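Putative immunoglobulin-blocking virulence protein (Mycoplasma mycoides subsp. capri, PDB 7ADK) probably blocks host immunoglobulins as a mycoplasma virulence factor, and occurs here in a complex with a lipoprotein chain. Local coordinates at residues L419-S424 and E434-L439; E427-S432 and K464-A469. All coordinates share one frame; numbering follows the deposited sequence.

Interaction 1: L419-S424 and E434-L439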
ATOM      1  N   LEU A 419      -2.011 -18.392 -30.672  1.00 72.07           N
ATOM      2  CA  LEU A 419      -1.939 -19.223 -29.477  1.00 72.07           C
ATOM      3  C   LEU A 419      -1.997 -18.339 -28.224  1.00 72.07           C
ATOM      4  O   LEU A 419      -1.152 -17.467 -28.038  1.00 72.07           O
ATOM      5  CB  LEU A 419      -0.670 -20.081 -29.576  1.00 72.07           C
ATOM      6  CG  LEU A 419      -0.334 -20.952 -28.359  1.00 72.07           C
ATOM      7  CD1 LEU A 419      -1.515 -21.781 -27.878  1.00 72.07           C
ATOM      8  CD2 LEU A 419       0.779 -21.908 -28.703  1.00 72.07           C
ATOM      9  N   ASP A 420      -2.986 -18.601 -27.372  1.00 75.59           N
ATOM     10  CA  ASP A 420      -3.299 -17.946 -26.098  1.00 75.59           C
ATOM     11  C   ASP A 420      -2.924 -18.903 -24.954  1.00 75.59           C
ATOM     12  O   ASP A 420      -3.463 -20.004 -24.843  1.00 75.59           O
ATOM     13  CB  ASP A 420      -4.789 -17.537 -26.163  1.00 75.59           C
ATOM     14  CG  ASP A 420      -5.565 -17.251 -24.862  1.00 75.59           C
ATOM     15  OD1 ASP A 420      -4.984 -17.217 -23.759  1.00 75.59           O
ATOM     16  OD2 ASP A 420      -6.793 -17.019 -24.953  1.00 75.59           O
ATOM     17  N   LEU A 421      -1.951 -18.511 -24.122  1.00 71.87           N
ATOM     18  CA  LEU A 421      -1.480 -19.244 -22.940  1.00 71.87           C
ATOM     19  C   LEU A 421      -1.698 -18.402 -21.678  1.00 71.87           C
ATOM     20  O   LEU A 421      -0.934 -17.474 -21.404  1.00 71.87           O
ATOM     21  CB  LEU A 421       0.012 -19.591 -23.106  1.00 71.87           C
ATOM     22  CG  LEU A 421       0.290 -20.736 -24.089  1.00 71.87           C
ATOM     23  CD1 LEU A 421       1.729 -20.701 -24.574  1.00 71.87           C
ATOM     24  CD2 LEU A 421       0.060 -22.086 -23.435  1.00 71.87           C
ATOM     25  N   ASP A 422      -2.709 -18.746 -20.882  1.00 72.83           N
ATOM     26  CA  ASP A 422      -2.940 -18.136 -19.572  1.00 72.83           C
ATOM     27  C   ASP A 422      -2.051 -18.793 -18.517  1.00 72.83           C
ATOM     28  O   ASP A 422      -2.436 -19.761 -17.868  1.00 72.83           O
ATOM     29  CB  ASP A 422      -4.423 -18.213 -19.187  1.00 72.83           C
ATOM     30  CG  ASP A 422      -4.696 -17.641 -17.788  1.00 72.83           C
ATOM     31  OD1 ASP A 422      -3.840 -16.912 -17.228  1.00 72.83           O
ATOM     32  OD2 ASP A 422      -5.780 -17.917 -17.233  1.00 72.83           O
ATOM     33  N   VAL A 423      -0.844 -18.272 -18.321  1.00 70.34           N
ATOM     34  CA  VAL A 423       0.155 -18.861 -17.416  1.00 70.34           C
ATOM     35  C   VAL A 423      -0.108 -18.567 -15.937  1.00 70.34           C
ATOM     36  O   VAL A 423       0.674 -18.977 -15.083  1.00 70.34           O
ATOM     37  CB  VAL A 423       1.593 -18.536 -17.857  1.00 70.34           C
ATOM     38  CG1 VAL A 423       1.911 -19.281 -19.152  1.00 70.34           C
ATOM     39  CG2 VAL A 423       1.840 -17.042 -18.067  1.00 70.34           C
ATOM     40  N   SER A 424      -1.231 -17.930 -15.587  1.00 70.66           N
ATOM     41  CA  SER A 424      -1.756 -17.986 -14.217  1.00 70.66           C
ATOM     42  C   SER A 424      -2.335 -19.361 -13.887  1.00 70.66           C
ATOM     43  O   SER A 424      -2.362 -19.741 -12.717  1.00 70.66           O
ATOM     44  CB  SER A 424      -2.804 -16.914 -13.955  1.00 70.66           C
ATOM     45  OG  SER A 424      -4.013 -17.177 -14.627  1.00 70.66           O
ATOM     46  N   GLU A 434       6.287 -27.530 -23.673  1.00 81.52           N
ATOM     47  CA  GLU A 434       6.046 -28.781 -24.396  1.00 81.52           C
ATOM     48  C   GLU A 434       5.175 -28.541 -25.631  1.00 81.52           C
ATOM     49  O   GLU A 434       5.494 -29.002 -26.720  1.00 81.52           O
ATOM     50  CB  GLU A 434       5.383 -29.821 -23.478  1.00 81.52           C
ATOM     51  CG  GLU A 434       6.087 -30.057 -22.137  1.00 81.52           C
ATOM     52  CD  GLU A 434       7.550 -30.445 -22.222  1.00 81.52           C
ATOM     53  OE1 GLU A 434       7.990 -31.056 -23.221  1.00 81.52           O
ATOM     54  OE2 GLU A 434       8.272 -30.154 -21.261  1.00 81.52           O
ATOM     55  N   LEU A 435       4.115 -27.748 -25.487  1.00 78.58           N
ATOM     56  CA  LEU A 435       3.183 -27.395 -26.545  1.00 78.58           C
ATOM     57  C   LEU A 435       3.839 -26.511 -27.607  1.00 78.58           C
ATOM     58  O   LEU A 435       3.696 -26.790 -28.790  1.00 78.58           O
ATOM     59  CB  LEU A 435       1.963 -26.728 -25.892  1.00 78.58           C
ATOM     60  CG  LEU A 435       0.796 -26.481 -26.851  1.00 78.58           C
ATOM     61  CD1 LEU A 435       0.132 -27.777 -27.278  1.00 78.58           C
ATOM     62  CD2 LEU A 435      -0.251 -25.636 -26.160  1.00 78.58           C
ATOM     63  N   ILE A 436       4.594 -25.496 -27.197  1.00 76.30           N
ATOM     64  CA  ILE A 436       5.341 -24.635 -28.106  1.00 76.30           C
ATOM     65  C   ILE A 436       6.301 -25.460 -28.971  1.00 76.30           C
ATOM     66  O   ILE A 436       6.461 -25.157 -30.148  1.00 76.30           O
ATOM     67  CB  ILE A 436       6.038 -23.521 -27.290  1.00 76.30           C
ATOM     68  CG1 ILE A 436       5.009 -22.455 -26.869  1.00 76.30           C
ATOM     69  CG2 ILE A 436       7.181 -22.877 -28.065  1.00 76.30           C
ATOM     70  CD1 ILE A 436       5.455 -21.533 -25.740  1.00 76.30           C
ATOM     71  N   GLU A 437       6.920 -26.517 -28.440  1.00 79.14           N
ATOM     72  CA  GLU A 437       7.766 -27.420 -29.229  1.00 79.14           C
ATOM     73  C   GLU A 437       6.990 -28.460 -30.057  1.00 79.14           C
ATOM     74  O   GLU A 437       7.358 -28.696 -31.207  1.00 79.14           O
ATOM     75  CB  GLU A 437       8.810 -28.098 -28.336  1.00 79.14           C
ATOM     76  CG  GLU A 437       9.939 -27.156 -27.883  1.00 79.14           C
ATOM     77  CD  GLU A 437      10.885 -26.689 -29.010  1.00 79.14           C
ATOM     78  OE1 GLU A 437      11.797 -25.876 -28.740  1.00 79.14           O
ATOM     79  OE2 GLU A 437      10.733 -27.102 -30.183  1.00 79.14           O
ATOM     80  N   LYS A 438       5.899 -29.056 -29.552  1.00 81.43           N
ATOM     81  CA  LYS A 438       5.085 -29.992 -30.342  1.00 81.43           C
ATOM     82  C   LYS A 438       4.435 -29.314 -31.551  1.00 81.43           C
ATOM     83  O   LYS A 438       4.474 -29.887 -32.633  1.00 81.43           O
ATOM     84  CB  LYS A 438       4.097 -30.783 -29.468  1.00 81.43           C
ATOM     85  CG  LYS A 438       4.773 -32.043 -28.909  1.00 81.43           C
ATOM     86  CD  LYS A 438       3.858 -33.021 -28.175  1.00 81.43           C
ATOM     87  CE  LYS A 438       3.697 -32.726 -26.693  1.00 81.43           C
ATOM     88  NZ  LYS A 438       3.068 -33.829 -25.957  1.00 81.43           N
ATOM     89  N   LEU A 439       3.961 -28.074 -31.431  1.00 80.51           N
ATOM     90  CA  LEU A 439       3.484 -27.310 -32.586  1.00 80.51           C
ATOM     91  C   LEU A 439       4.627 -27.027 -33.588  1.00 80.51           C
ATOM     92  O   LEU A 439       4.407 -27.107 -34.794  1.00 80.51           O
ATOM     93  CB  LEU A 439       2.773 -26.025 -32.125  1.00 80.51           C
ATOM     94  CG  LEU A 439       1.281 -26.120 -31.745  1.00 80.51           C
ATOM     95  CD1 LEU A 439       0.404 -26.406 -32.943  1.00 80.51           C
ATOM     96  CD2 LEU A 439       0.961 -27.166 -30.710  1.00 80.51           C
TER
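In Leu421 and Ile436, which touch across the contact, CG and CG1 lie beside their own backbone N. Leu421 CG lies opposite its carbonyl carbon (chi1 -75°), and Ile436 CG1 does the same (chi1 -76°). The CA–CB bond of Ile436 does not aim at the strand, yet CD1 ends 4.0 Å from Leu421 CD1. The two side chains run at a slant to each other, touching at these methyls. The CA–CB bond of Leu435 points toward the strand, and one methyl serves two leucines. Its CD2 lies 4.4 Å from Leu419 CD1 and 4.5 Å from Leu421 CD2. The contact is purely apolar and buried. At the end of the strand, the bond from Ser424 N to Asp422 OD1 (3.2 Å) makes an Asx turn; Ser424 OG gives the same oxygen a second bond (2.6 Å). Both donors come from the same face of the carboxylate. Asn453 ND2 also bonds this oxygen, tying the turn to the next strand. The segments belong to a beta-alpha-beta unit formed by strand 415-422, helix 426-442 and strand 448-454. Strand and helix segments run nearly antiparallel, at 165°. Strand 415-422 sits between antiparallel strand 396-403 and parallel strand 448-454, and Ile396 touches both Leu421 and Leu435.

Interaction 2: E427-S432 and K464-A469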
ATOM      1  N   GLU A 427      -1.548 -25.907 -15.403  1.00 79.66           N
ATOM      2  CA  GLU A 427      -1.452 -26.808 -16.551  1.00 79.66           C
ATOM      3  C   GLU A 427      -0.866 -26.079 -17.768  1.00 79.66           C
ATOM      4  O   GLU A 427       0.124 -26.531 -18.337  1.00 79.66           O
ATOM      5  CB  GLU A 427      -2.818 -27.422 -16.852  1.00 79.66           C
ATOM      6  CG  GLU A 427      -2.810 -28.441 -17.999  1.00 79.66           C
ATOM      7  CD  GLU A 427      -2.128 -29.780 -17.712  1.00 79.66           C
ATOM      8  OE1 GLU A 427      -1.464 -29.948 -16.668  1.00 79.66           O
ATOM      9  OE2 GLU A 427      -2.266 -30.699 -18.546  1.00 79.66           O
ATOM     10  N   ALA A 428      -1.393 -24.903 -18.134  1.00 77.88           N
ATOM     11  CA  ALA A 428      -0.817 -24.104 -19.215  1.00 77.88           C
ATOM     12  C   ALA A 428       0.647 -23.728 -18.955  1.00 77.88           C
ATOM     13  O   ALA A 428       1.452 -23.773 -19.877  1.00 77.88           O
ATOM     14  CB  ALA A 428      -1.639 -22.842 -19.443  1.00 77.88           C
ATOM     15  N   TYR A 429       1.046 -23.400 -17.727  1.00 76.32           N
ATOM     16  CA  TYR A 429       2.450 -23.116 -17.432  1.00 76.32           C
ATOM     17  C   TYR A 429       3.324 -24.372 -17.542  1.00 76.32           C
ATOM     18  O   TYR A 429       4.327 -24.346 -18.253  1.00 76.32           O
ATOM     19  CB  TYR A 429       2.574 -22.419 -16.079  1.00 76.32           C
ATOM     20  CG  TYR A 429       3.984 -22.004 -15.730  1.00 76.32           C
ATOM     21  CD1 TYR A 429       4.619 -21.002 -16.475  1.00 76.32           C
ATOM     22  CD2 TYR A 429       4.665 -22.621 -14.666  1.00 76.32           C
ATOM     23  CE1 TYR A 429       5.927 -20.604 -16.156  1.00 76.32           C
ATOM     24  CE2 TYR A 429       5.976 -22.224 -14.345  1.00 76.32           C
ATOM     25  CZ  TYR A 429       6.610 -21.210 -15.087  1.00 76.32           C
ATOM     26  OH  TYR A 429       7.861 -20.808 -14.759  1.00 76.32           O
ATOM     27  N   ARG A 430       2.919 -25.491 -16.932  1.00 78.88           N
ATOM     28  CA  ARG A 430       3.573 -26.808 -17.046  1.00 78.88           C
ATOM     29  C   ARG A 430       3.762 -27.246 -18.499  1.00 78.88           C
ATOM     30  O   ARG A 430       4.832 -27.723 -18.866  1.00 78.88           O
ATOM     31  CB  ARG A 430       2.721 -27.830 -16.271  1.00 78.88           C
ATOM     32  CG  ARG A 430       3.115 -29.298 -16.456  1.00 78.88           C
ATOM     33  CD  ARG A 430       2.087 -30.220 -15.796  1.00 78.88           C
ATOM     34  NE  ARG A 430       2.286 -31.619 -16.219  1.00 78.88           N
ATOM     35  CZ  ARG A 430       1.516 -32.357 -16.996  1.00 78.88           C
ATOM     36  NH1 ARG A 430       0.367 -31.972 -17.450  1.00 78.88           N
ATOM     37  NH2 ARG A 430       1.906 -33.538 -17.349  1.00 78.88           N
ATOM     38  N   ARG A 431       2.729 -27.089 -19.330  1.00 79.29           N
ATOM     39  CA  ARG A 431       2.714 -27.574 -20.712  1.00 79.29           C
ATOM     40  C   ARG A 431       3.171 -26.568 -21.757  1.00 79.29           C
ATOM     41  O   ARG A 431       3.500 -26.996 -22.852  1.00 79.29           O
ATOM     42  CB  ARG A 431       1.334 -28.128 -21.057  1.00 79.29           C
ATOM     43  CG  ARG A 431       1.039 -29.385 -20.231  1.00 79.29           C
ATOM     44  CD  ARG A 431      -0.124 -30.186 -20.798  1.00 79.29           C
ATOM     45  NE  ARG A 431       0.152 -30.701 -22.144  1.00 79.29           N
ATOM     46  CZ  ARG A 431      -0.739 -31.157 -22.989  1.00 79.29           C
ATOM     47  NH1 ARG A 431      -1.982 -31.250 -22.669  1.00 79.29           N
ATOM     48  NH2 ARG A 431      -0.384 -31.529 -24.166  1.00 79.29           N
ATOM     49  N   SER A 432       3.240 -25.276 -21.460  1.00 78.55           N
ATOM     50  CA  SER A 432       3.583 -24.235 -22.437  1.00 78.55           C
ATOM     51  C   SER A 432       4.838 -24.563 -23.238  1.00 78.55           C
ATOM     52  O   SER A 432       4.782 -24.561 -24.460  1.00 78.55           O
ATOM     53  CB  SER A 432       3.747 -22.865 -21.774  1.00 78.55           C
ATOM     54  OG  SER A 432       4.678 -22.884 -20.710  1.00 78.55           O
ATOM     55  N   LYS A 464      12.495 -17.596 -19.117  1.00 69.77           N
ATOM     56  CA  LYS A 464      13.625 -17.734 -20.059  1.00 69.77           C
ATOM     57  C   LYS A 464      13.628 -19.085 -20.790  1.00 69.77           C
ATOM     58  O   LYS A 464      13.973 -19.131 -21.964  1.00 69.77           O
ATOM     59  CB  LYS A 464      14.981 -17.470 -19.362  1.00 69.77           C
ATOM     60  CG  LYS A 464      15.217 -16.015 -18.926  1.00 69.77           C
ATOM     61  CD  LYS A 464      16.645 -15.752 -18.425  1.00 69.77           C
ATOM     62  CE  LYS A 464      16.879 -14.288 -18.015  1.00 69.77           C
ATOM     63  NZ  LYS A 464      18.259 -14.016 -17.541  1.00 69.77           N
ATOM     64  N   ASP A 465      13.157 -20.159 -20.158  1.00 74.30           N
ATOM     65  CA  ASP A 465      13.023 -21.491 -20.765  1.00 74.30           C
ATOM     66  C   ASP A 465      11.847 -21.615 -21.757  1.00 74.30           C
ATOM     67  O   ASP A 465      11.904 -22.408 -22.691  1.00 74.30           O
ATOM     68  CB  ASP A 465      12.891 -22.544 -19.658  1.00 74.30           C
ATOM     69  CG  ASP A 465      14.066 -22.592 -18.677  1.00 74.30           C
ATOM     70  OD1 ASP A 465      15.170 -22.083 -18.984  1.00 74.30           O
ATOM     71  OD2 ASP A 465      13.897 -23.169 -17.581  1.00 74.30           O
ATOM     72  N   ILE A 466      10.792 -20.824 -21.570  1.00 71.23           N
ATOM     73  CA  ILE A 466       9.588 -20.795 -22.413  1.00 71.23           C
ATOM     74  C   ILE A 466       9.785 -19.852 -23.603  1.00 71.23           C
ATOM     75  O   ILE A 466       9.602 -20.249 -24.751  1.00 71.23           O
ATOM     76  CB  ILE A 466       8.354 -20.401 -21.561  1.00 71.23           C
ATOM     77  CG1 ILE A 466       8.058 -21.457 -20.480  1.00 71.23           C
ATOM     78  CG2 ILE A 466       7.113 -20.221 -22.442  1.00 71.23           C
ATOM     79  CD1 ILE A 466       7.179 -20.957 -19.351  1.00 71.23           C
ATOM     80  N   LEU A 467      10.190 -18.609 -23.343  1.00 69.37           N
ATOM     81  CA  LEU A 467      10.505 -17.634 -24.385  1.00 69.37           C
ATOM     82  C   LEU A 467      11.662 -18.109 -25.272  1.00 69.37           C
ATOM     83  O   LEU A 467      11.618 -17.904 -26.477  1.00 69.37           O
ATOM     84  CB  LEU A 467      10.799 -16.270 -23.733  1.00 69.37           C
ATOM     85  CG  LEU A 467       9.631 -15.266 -23.689  1.00 69.37           C
ATOM     86  CD1 LEU A 467       8.301 -15.862 -23.250  1.00 69.37           C
ATOM     87  CD2 LEU A 467       9.973 -14.143 -22.724  1.00 69.37           C
ATOM     88  N   GLY A 468      12.647 -18.815 -24.717  1.00 73.16           N
ATOM     89  CA  GLY A 468      13.723 -19.454 -25.475  1.00 73.16           C
ATOM     90  C   GLY A 468      13.311 -20.673 -26.309  1.00 73.16           C
ATOM     91  O   GLY A 468      14.069 -21.075 -27.183  1.00 73.16           O
ATOM     92  N   ALA A 469      12.154 -21.281 -26.042  1.00 73.53           N
ATOM     93  CA  ALA A 469      11.611 -22.396 -26.824  1.00 73.53           C
ATOM     94  C   ALA A 469      10.799 -21.957 -28.049  1.00 73.53           C
ATOM     95  O   ALA A 469      10.604 -22.747 -28.969  1.00 73.53           O
ATOM     96  CB  ALA A 469      10.754 -23.254 -25.904  1.00 73.53           C
TER
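Van der Waals contact centres on Ile466, whose CD1 touches the Tyr429 ring and the Ser432 hydroxyl oxygen. CD1 is 3.4 Å from Tyr429 CE1 and approaches the ring obliquely. The two side chains cross at about a right angle. Tyr429 reaches this position with CG opposite its backbone N (chi1 -176°), which carries the ring away from the helix axis, to Ile466. Ile466 CD1 also lies 3.4 Å from Ser432 OG. Ile466 CG1 is a little farther from the same oxygen, at 3.7 Å. The CA atoms nearest across the contact are those of Ser432 and Ile466, 6.9 Å apart.

Helix 426-442 links parallel strands 415-422 and 448-454, while the short helix 464-467 lies on the next connection, from strand 448-454 to parallel strand 473-481. The contact therefore joins two successive connections of an alpha/beta sheet.

Hydrogen bonds do not cross between the two segments. Ser432 OG, with chi1 at 54°, bonds Tyr429 O at 2.9 Å in its own helix. The donor is tilted 26° from the carbonyl plane. This leaves the buried hydroxyl with a polar partner although it faces isoleucine carbons. Tyr429 OH bonds Ala462 O, just ahead of the short helix, and so fixes the far end of the ring.

Among charged groups, Arg430 NH1 forms a salt bridge with Glu427 OE1 at 2.8 Å within helix 426-442, away from the contact, with the carboxylate at the guanidinium edge. Lys464 NZ pairs with Asp557, and Lys464 packs on Glu680 of the lipoprotein chain.

Overall arrangement
Following the chain from the N terminus, strand 415-422 comes first and holds 419-424. Next comes 427-432, at the start of helix 426-442. Then 434-439, later in the same helix, closes interaction 1 over a span of nine residues. The chain continues through strand 448-454 to 464-469, which closes interaction 2 over 31 residues. The segments alternate, so the two contacts cross. Both use helix 426-442, and their centres are about 7 Å apart. Interaction 1 ties this helix to the sheet; interaction 2 ties it to the following connection. They meet at several points, among them Ile436 CD1 and Ile466 CG2, 3.9 Å apart.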